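PDB 5EIK: trimeric intracellular cation channel type 1B.2 from Caenorhabditis elegans, which forms a homotrimeric potassium channel of intracellular membranes, binds PIP2, and may supply counter-ion current during calcium release from internal stores. Local coordinates for residues A[35-40]-A[66-71]; A[204-208]-A[221-225]. All blocks are in the same frame, centred on the assembly; numbering follows the deposited sequence.

Contact 1 of 2, residues A[35-40]-A[66-71]; sequences HYVLTC and CMLMSF
H35 makes the one hydrogen bond across this contact. Its NE2 donates to the backbone O of S70, 2.9 Å away, with the acceptor in the imidazole plane and an N-H...O angle of 144°. CG lies anti to the backbone N (chi1 168°), which carries the ring across to the last turn of helix 59-70. S70 is the last residue of that helix, and F71 is the first to leave helical geometry. Hydroxyl bonds within each helix come next. T39 OG1 donates to H35 O and sits over one face of the H35 ring, toward its rim. S70 OG donates to C66 O, which also takes S70 N from the opposite face of its plane. The rest is van der Waals packing. T39 CG2 presses on M69 CB at 3.4 Å, a tight fit, and meets S70 OG at 3.5 Å. C40 SG touches C66 SG at 3.7 Å, as two separate cysteines. The Y36 and F71 rings meet obliquely, with Y36 CE1 3.6 Å from F71 CZ. H35 also touches K130, a PIP2-binding residue. This is buried packing of transmembrane helix 1 against the break in the discontinuous transmembrane helix 2 of the TRIC channel fold.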
ATOM      1  N   HIS A  35      22.463   9.571   8.916  1.00 36.30           N
ATOM      2  CA  HIS A  35      21.049   9.355   8.653  1.00 34.38           C
ATOM      3  C   HIS A  35      20.607   7.994   9.233  1.00 32.57           C
ATOM      4  O   HIS A  35      19.577   7.907   9.902  1.00 35.44           O
ATOM      5  CB  HIS A  35      20.784   9.415   7.145  1.00 35.97           C
ATOM      6  CG  HIS A  35      19.423   8.926   6.750  1.00 41.72           C
ATOM      7  ND1 HIS A  35      18.264   9.568   7.121  1.00 44.46           N
ATOM      8  CD2 HIS A  35      19.042   7.836   6.043  1.00 35.77           C
ATOM      9  CE1 HIS A  35      17.226   8.894   6.662  1.00 43.30           C
ATOM     10  NE2 HIS A  35      17.669   7.838   6.006  1.00 44.46           N
ATOM     11  N   TYR A  36      21.387   6.941   8.995  1.00 28.02           N
ATOM     12  CA  TYR A  36      21.043   5.622   9.526  1.00 27.11           C
ATOM     13  C   TYR A  36      20.968   5.638  11.049  1.00 34.16           C
ATOM     14  O   TYR A  36      20.025   5.094  11.632  1.00 31.61           O
ATOM     15  CB  TYR A  36      22.057   4.559   9.099  1.00 26.03           C
ATOM     16  CG  TYR A  36      22.202   4.405   7.610  1.00 30.43           C
ATOM     17  CD1 TYR A  36      21.097   4.522   6.761  1.00 32.78           C
ATOM     18  CD2 TYR A  36      23.448   4.152   7.044  1.00 30.84           C
ATOM     19  CE1 TYR A  36      21.242   4.397   5.381  1.00 43.73           C
ATOM     20  CE2 TYR A  36      23.606   4.022   5.673  1.00 33.15           C
ATOM     21  CZ  TYR A  36      22.503   4.148   4.847  1.00 40.17           C
ATOM     22  OH  TYR A  36      22.681   4.041   3.492  1.00 46.06           O
ATOM     23  N   VAL A  37      21.962   6.259  11.686  1.00 30.12           N
ATOM     24  CA  VAL A  37      21.991   6.344  13.139  1.00 35.84           C
ATOM     25  C   VAL A  37      20.740   7.026  13.670  1.00 32.18           C
ATOM     26  O   VAL A  37      20.071   6.496  14.551  1.00 34.74           O
ATOM     27  CB  VAL A  37      23.234   7.109  13.654  1.00 42.55           C
ATOM     28  CG1 VAL A  37      23.141   7.305  15.160  1.00 29.64           C
ATOM     29  CG2 VAL A  37      24.489   6.329  13.332  1.00 32.45           C
ATOM     30  N   LEU A  38      20.420   8.197  13.135  1.00 33.54           N
ATOM     31  CA  LEU A  38      19.236   8.910  13.588  1.00 33.01           C
ATOM     32  C   LEU A  38      17.957   8.111  13.298  1.00 39.98           C
ATOM     33  O   LEU A  38      17.035   8.073  14.119  1.00 37.53           O
ATOM     34  CB  LEU A  38      19.174  10.301  12.938  1.00 32.86           C
ATOM     35  CG  LEU A  38      20.244  11.280  13.455  1.00 45.21           C
ATOM     36  CD1 LEU A  38      20.212  12.604  12.687  1.00 40.50           C
ATOM     37  CD2 LEU A  38      20.000  11.529  14.932  1.00 40.52           C
ATOM     38  N   THR A  39      17.900   7.455  12.144  1.00 34.41           N
ATOM     39  CA  THR A  39      16.731   6.654  11.807  1.00 37.51           C
ATOM     40  C   THR A  39      16.565   5.512  12.827  1.00 39.16           C
ATOM     41  O   THR A  39      15.455   5.250  13.305  1.00 32.95           O
ATOM     42  CB  THR A  39      16.856   6.051  10.376  1.00 43.30           C
ATOM     43  OG1 THR A  39      16.889   7.106   9.409  1.00 44.20           O
ATOM     44  CG2 THR A  39      15.689   5.124  10.070  1.00 32.61           C
ATOM     45  N   CYS A  40      17.661   4.836  13.165  1.00 34.27           N
ATOM     46  CA  CYS A  40      17.595   3.733  14.124  1.00 38.71           C
ATOM     47  C   CYS A  40      17.206   4.200  15.521  1.00 39.99           C
ATOM     48  O   CYS A  40      16.458   3.522  16.226  1.00 40.42           O
ATOM     49  CB  CYS A  40      18.929   2.992  14.189  1.00 36.15           C
ATOM     50  SG  CYS A  40      19.265   1.974  12.753  1.00 48.08           S
ATOM     51  N   CYS A  66      14.148  -1.086  10.712  1.00 28.92           N
ATOM     52  CA  CYS A  66      15.138  -0.042  10.507  1.00 30.96           C
ATOM     53  C   CYS A  66      15.531   0.148   9.046  1.00 31.86           C
ATOM     54  O   CYS A  66      15.764   1.271   8.604  1.00 33.80           O
ATOM     55  CB  CYS A  66      16.379  -0.320  11.365  1.00 32.03           C
ATOM     56  SG  CYS A  66      16.102   0.001  13.126  1.00 47.40           S
ATOM     57  N   MET A  67      15.605  -0.936   8.287  1.00 26.48           N
ATOM     58  CA  MET A  67      15.963  -0.801   6.888  1.00 29.13           C
ATOM     59  C   MET A  67      14.844  -0.060   6.146  1.00 38.94           C
ATOM     60  O   MET A  67      15.111   0.808   5.310  1.00 36.47           O
ATOM     61  CB  MET A  67      16.194  -2.175   6.254  1.00 35.42           C
ATOM     62  CG  MET A  67      17.411  -2.909   6.785  1.00 56.03           C
ATOM     63  SD  MET A  67      18.994  -2.007   6.592  1.00 67.58           S
ATOM     64  CE  MET A  67      19.123  -1.166   8.203  1.00 43.06           C
ATOM     65  N   LEU A  68      13.592  -0.389   6.462  1.00 32.76           N
ATOM     66  CA  LEU A  68      12.473   0.262   5.789  1.00 39.10           C
ATOM     67  C   LEU A  68      12.480   1.761   6.021  1.00 36.41           C
ATOM     68  O   LEU A  68      12.217   2.541   5.107  1.00 35.80           O
ATOM     69  CB  LEU A  68      11.130  -0.318   6.244  1.00 36.97           C
ATOM     70  CG  LEU A  68      10.837  -1.755   5.808  1.00 48.19           C
ATOM     71  CD1 LEU A  68       9.347  -2.012   5.914  1.00 48.43           C
ATOM     72  CD2 LEU A  68      11.306  -1.974   4.376  1.00 54.01           C
ATOM     73  N   MET A  69      12.783   2.159   7.249  1.00 31.87           N
ATOM     74  CA  MET A  69      12.821   3.567   7.592  1.00 33.44           C
ATOM     75  C   MET A  69      14.081   4.232   7.039  1.00 36.16           C
ATOM     76  O   MET A  69      14.045   5.377   6.607  1.00 38.57           O
ATOM     77  CB  MET A  69      12.770   3.738   9.109  1.00 28.21           C
ATOM     78  CG  MET A  69      11.415   3.457   9.719  1.00 47.71           C
ATOM     79  SD  MET A  69      10.165   4.613   9.121  1.00 55.37           S
ATOM     80  CE  MET A  69      10.673   6.088   9.977  1.00 49.66           C
ATOM     81  N   SER A  70      15.188   3.503   7.043  1.00 30.59           N
ATOM     82  CA  SER A  70      16.443   4.049   6.569  1.00 33.96           C
ATOM     83  C   SER A  70      16.410   4.381   5.098  1.00 34.25           C
ATOM     84  O   SER A  70      17.102   5.290   4.651  1.00 38.63           O
ATOM     85  CB  SER A  70      17.587   3.074   6.846  1.00 38.48           C
ATOM     86  OG  SER A  70      17.913   3.072   8.229  1.00 46.18           O
ATOM     87  N   PHE A  71      15.591   3.656   4.347  1.00 33.75           N
ATOM     88  CA  PHE A  71      15.502   3.875   2.907  1.00 34.66           C
ATOM     89  C   PHE A  71      14.085   4.215   2.455  1.00 34.09           C
ATOM     90  O   PHE A  71      13.725   4.026   1.291  1.00 32.40           O
ATOM     91  CB  PHE A  71      16.001   2.629   2.178  1.00 35.91           C
ATOM     92  CG  PHE A  71      17.444   2.329   2.435  1.00 40.61           C
ATOM     93  CD1 PHE A  71      18.445   3.086   1.827  1.00 43.53           C
ATOM     94  CD2 PHE A  71      17.809   1.335   3.334  1.00 42.62           C
ATOM     95  CE1 PHE A  71      19.797   2.858   2.121  1.00 42.82           C
ATOM     96  CE2 PHE A  71      19.152   1.098   3.635  1.00 43.79           C
ATOM     97  CZ  PHE A  71      20.149   1.860   3.027  1.00 37.11           C
TER

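Contact 2 of 2, residues A[204-208]-A[221-225]; sequences VFTLE and VYLCV
V204 starts the contact by meeting V221 methyl to methyl. Their CG1 atoms lie 3.5 Å apart, closer than is usual for carbons. Each CG1 is anti to its own backbone nitrogen (chi1 near 167° in both), and this turns both branches into the space between the helices. F205 follows, and the far end of its ring packs against Y222 and V225. Its CZ lies 3.9 Å from Y222 CD1 and 4.0 Å from V225 CG1. The F205 and Y222 rings are near parallel, with planes at 23°, but are slid so far apart that they barely overlap. Both side chains also touch T135 of helix 120-148. An alanine in place of F205 would remove the ring and is likely to leave a gap beside Y222 and V225. One turn on from V204, E208 reaches over with an extended chain. Its OE2 lies 3.5 Å from V221 CB, a contact with an aliphatic carbon and not a hydrogen bond. No hydrogen bond links the two segments. They run antiparallel, their axes 11.7 Å apart at closest and their directions 172° apart, so only side chains meet. They belong to the hairpin of transmembrane helices 6 and 7, joined through a short loop, probably lumenal.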
ATOM      1  N   VAL A 204      11.600  24.369  -5.831  1.00 30.16           N
ATOM      2  CA  VAL A 204      12.769  25.166  -6.181  1.00 35.64           C
ATOM      3  C   VAL A 204      13.738  24.433  -7.096  1.00 41.57           C
ATOM      4  O   VAL A 204      14.234  25.012  -8.057  1.00 40.88           O
ATOM      5  CB  VAL A 204      13.514  25.626  -4.907  1.00 40.11           C
ATOM      6  CG1 VAL A 204      14.903  26.147  -5.257  1.00 41.29           C
ATOM      7  CG2 VAL A 204      12.703  26.719  -4.213  1.00 31.30           C
ATOM      8  N   PHE A 205      14.015  23.166  -6.802  1.00 46.96           N
ATOM      9  CA  PHE A 205      14.930  22.394  -7.630  1.00 34.22           C
ATOM     10  C   PHE A 205      14.300  22.068  -8.971  1.00 38.60           C
ATOM     11  O   PHE A 205      14.989  21.955  -9.980  1.00 39.32           O
ATOM     12  CB  PHE A 205      15.334  21.088  -6.930  1.00 30.79           C
ATOM     13  CG  PHE A 205      16.217  21.282  -5.731  1.00 40.50           C
ATOM     14  CD1 PHE A 205      17.113  22.354  -5.668  1.00 43.50           C
ATOM     15  CD2 PHE A 205      16.184  20.375  -4.678  1.00 36.04           C
ATOM     16  CE1 PHE A 205      17.957  22.511  -4.576  1.00 39.17           C
ATOM     17  CE2 PHE A 205      17.028  20.523  -3.580  1.00 34.84           C
ATOM     18  CZ  PHE A 205      17.917  21.597  -3.529  1.00 41.97           C
ATOM     19  N   THR A 206      12.983  21.903  -8.979  1.00 43.29           N
ATOM     20  CA  THR A 206      12.291  21.598 -10.215  1.00 44.76           C
ATOM     21  C   THR A 206      12.382  22.817 -11.112  1.00 44.81           C
ATOM     22  O   THR A 206      12.786  22.714 -12.275  1.00 40.34           O
ATOM     23  CB  THR A 206      10.816  21.240  -9.959  1.00 52.78           C
ATOM     24  OG1 THR A 206      10.754  20.017  -9.213  1.00 54.88           O
ATOM     25  CG2 THR A 206      10.068  21.056 -11.271  1.00 46.38           C
ATOM     26  N   LEU A 207      12.016  23.972 -10.563  1.00 38.41           N
ATOM     27  CA  LEU A 207      12.075  25.226 -11.314  1.00 49.71           C
ATOM     28  C   LEU A 207      13.488  25.441 -11.833  1.00 52.43           C
ATOM     29  O   LEU A 207      13.705  25.780 -13.000  1.00 43.86           O
ATOM     30  CB  LEU A 207      11.694  26.403 -10.419  1.00 47.11           C
ATOM     31  CG  LEU A 207      10.228  26.514 -10.010  1.00 51.57           C
ATOM     32  CD1 LEU A 207      10.054  27.722  -9.113  1.00 56.13           C
ATOM     33  CD2 LEU A 207       9.356  26.636 -11.250  1.00 52.27           C
ATOM     34  N   GLU A 208      14.446  25.239 -10.939  1.00 53.48           N
ATOM     35  CA  GLU A 208      15.851  25.396 -11.254  1.00 60.95           C
ATOM     36  C   GLU A 208      16.230  24.514 -12.441  1.00 59.90           C
ATOM     37  O   GLU A 208      17.001  24.923 -13.310  1.00 63.46           O
ATOM     38  CB  GLU A 208      16.670  25.022 -10.029  1.00 69.16           C
ATOM     39  CG  GLU A 208      18.113  25.395 -10.109  1.00 80.66           C
ATOM     40  CD  GLU A 208      18.823  25.210  -8.789  1.00 89.31           C
ATOM     41  OE1 GLU A 208      18.945  24.049  -8.343  1.00 90.75           O
ATOM     42  OE2 GLU A 208      19.251  26.225  -8.197  1.00 93.48           O
ATOM     43  N   VAL A 221      21.561  28.893  -4.377  1.00 45.33           N
ATOM     44  CA  VAL A 221      20.225  28.466  -3.987  1.00 45.89           C
ATOM     45  C   VAL A 221      20.392  27.195  -3.169  1.00 44.47           C
ATOM     46  O   VAL A 221      19.767  27.017  -2.123  1.00 42.52           O
ATOM     47  CB  VAL A 221      19.336  28.156  -5.225  1.00 50.87           C
ATOM     48  CG1 VAL A 221      18.076  27.436  -4.791  1.00 45.13           C
ATOM     49  CG2 VAL A 221      18.962  29.448  -5.939  1.00 47.79           C
ATOM     50  N   TYR A 222      21.260  26.318  -3.650  1.00 35.91           N
ATOM     51  CA  TYR A 222      21.515  25.075  -2.955  1.00 47.05           C
ATOM     52  C   TYR A 222      21.932  25.358  -1.518  1.00 51.36           C
ATOM     53  O   TYR A 222      21.441  24.726  -0.577  1.00 52.66           O
ATOM     54  CB  TYR A 222      22.622  24.290  -3.644  1.00 40.94           C
ATOM     55  CG  TYR A 222      22.627  22.837  -3.249  1.00 45.40           C
ATOM     56  CD1 TYR A 222      21.816  21.918  -3.913  1.00 48.76           C
ATOM     57  CD2 TYR A 222      23.406  22.383  -2.184  1.00 37.48           C
ATOM     58  CE1 TYR A 222      21.778  20.576  -3.527  1.00 48.84           C
ATOM     59  CE2 TYR A 222      23.375  21.043  -1.790  1.00 38.90           C
ATOM     60  CZ  TYR A 222      22.558  20.147  -2.468  1.00 45.50           C
ATOM     61  OH  TYR A 222      22.516  18.826  -2.110  1.00 48.99           O
ATOM     62  N   LEU A 223      22.840  26.314  -1.354  1.00 50.03           N
ATOM     63  CA  LEU A 223      23.325  26.674  -0.033  1.00 49.06           C
ATOM     64  C   LEU A 223      22.176  27.132   0.850  1.00 51.99           C
ATOM     65  O   LEU A 223      22.103  26.761   2.026  1.00 49.86           O
ATOM     66  CB  LEU A 223      24.365  27.786  -0.125  1.00 53.76           C
ATOM     67  CG  LEU A 223      25.100  28.032   1.191  1.00 53.85           C
ATOM     68  CD1 LEU A 223      25.917  26.793   1.546  1.00 54.21           C
ATOM     69  CD2 LEU A 223      26.001  29.244   1.060  1.00 65.89           C
ATOM     70  N   CYS A 224      21.280  27.937   0.284  1.00 44.31           N
ATOM     71  CA  CYS A 224      20.135  28.427   1.039  1.00 53.29           C
ATOM     72  C   CYS A 224      19.213  27.293   1.464  1.00 50.57           C
ATOM     73  O   CYS A 224      18.746  27.273   2.605  1.00 48.21           O
ATOM     74  CB  CYS A 224      19.341  29.449   0.224  1.00 54.18           C
ATOM     75  SG  CYS A 224      20.202  31.006   0.020  1.00 84.08           S
ATOM     76  N   VAL A 225      18.952  26.356   0.555  1.00 36.92           N
ATOM     77  CA  VAL A 225      18.080  25.234   0.880  1.00 41.42           C
ATOM     78  C   VAL A 225      18.664  24.446   2.041  1.00 43.63           C
ATOM     79  O   VAL A 225      17.983  24.197   3.037  1.00 41.01           O
ATOM     80  CB  VAL A 225      17.889  24.290  -0.313  1.00 41.77           C
ATOM     81  CG1 VAL A 225      17.045  23.094   0.102  1.00 34.78           C
ATOM     82  CG2 VAL A 225      17.204  25.030  -1.442  1.00 39.97           C
TER

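Contact 1 lies in the core, its centre about 8 Å from that of the chain, and contact 2 lies further out, its centre at about 17 Å. They share no helix: contact 1 joins transmembrane helices 1 and 2, contact 2 joins 6 and 7. Nearest atoms of the two are about 13 Å apart. Both also border helix 120-148. The chemistry follows the place. Contact 1 brings helices close and adds a polar bond where a helix breaks. Contact 2 is wider, smaller in buried area and held mostly by apolar side chains, with no hydrogen bond across. Neither touches another subunit.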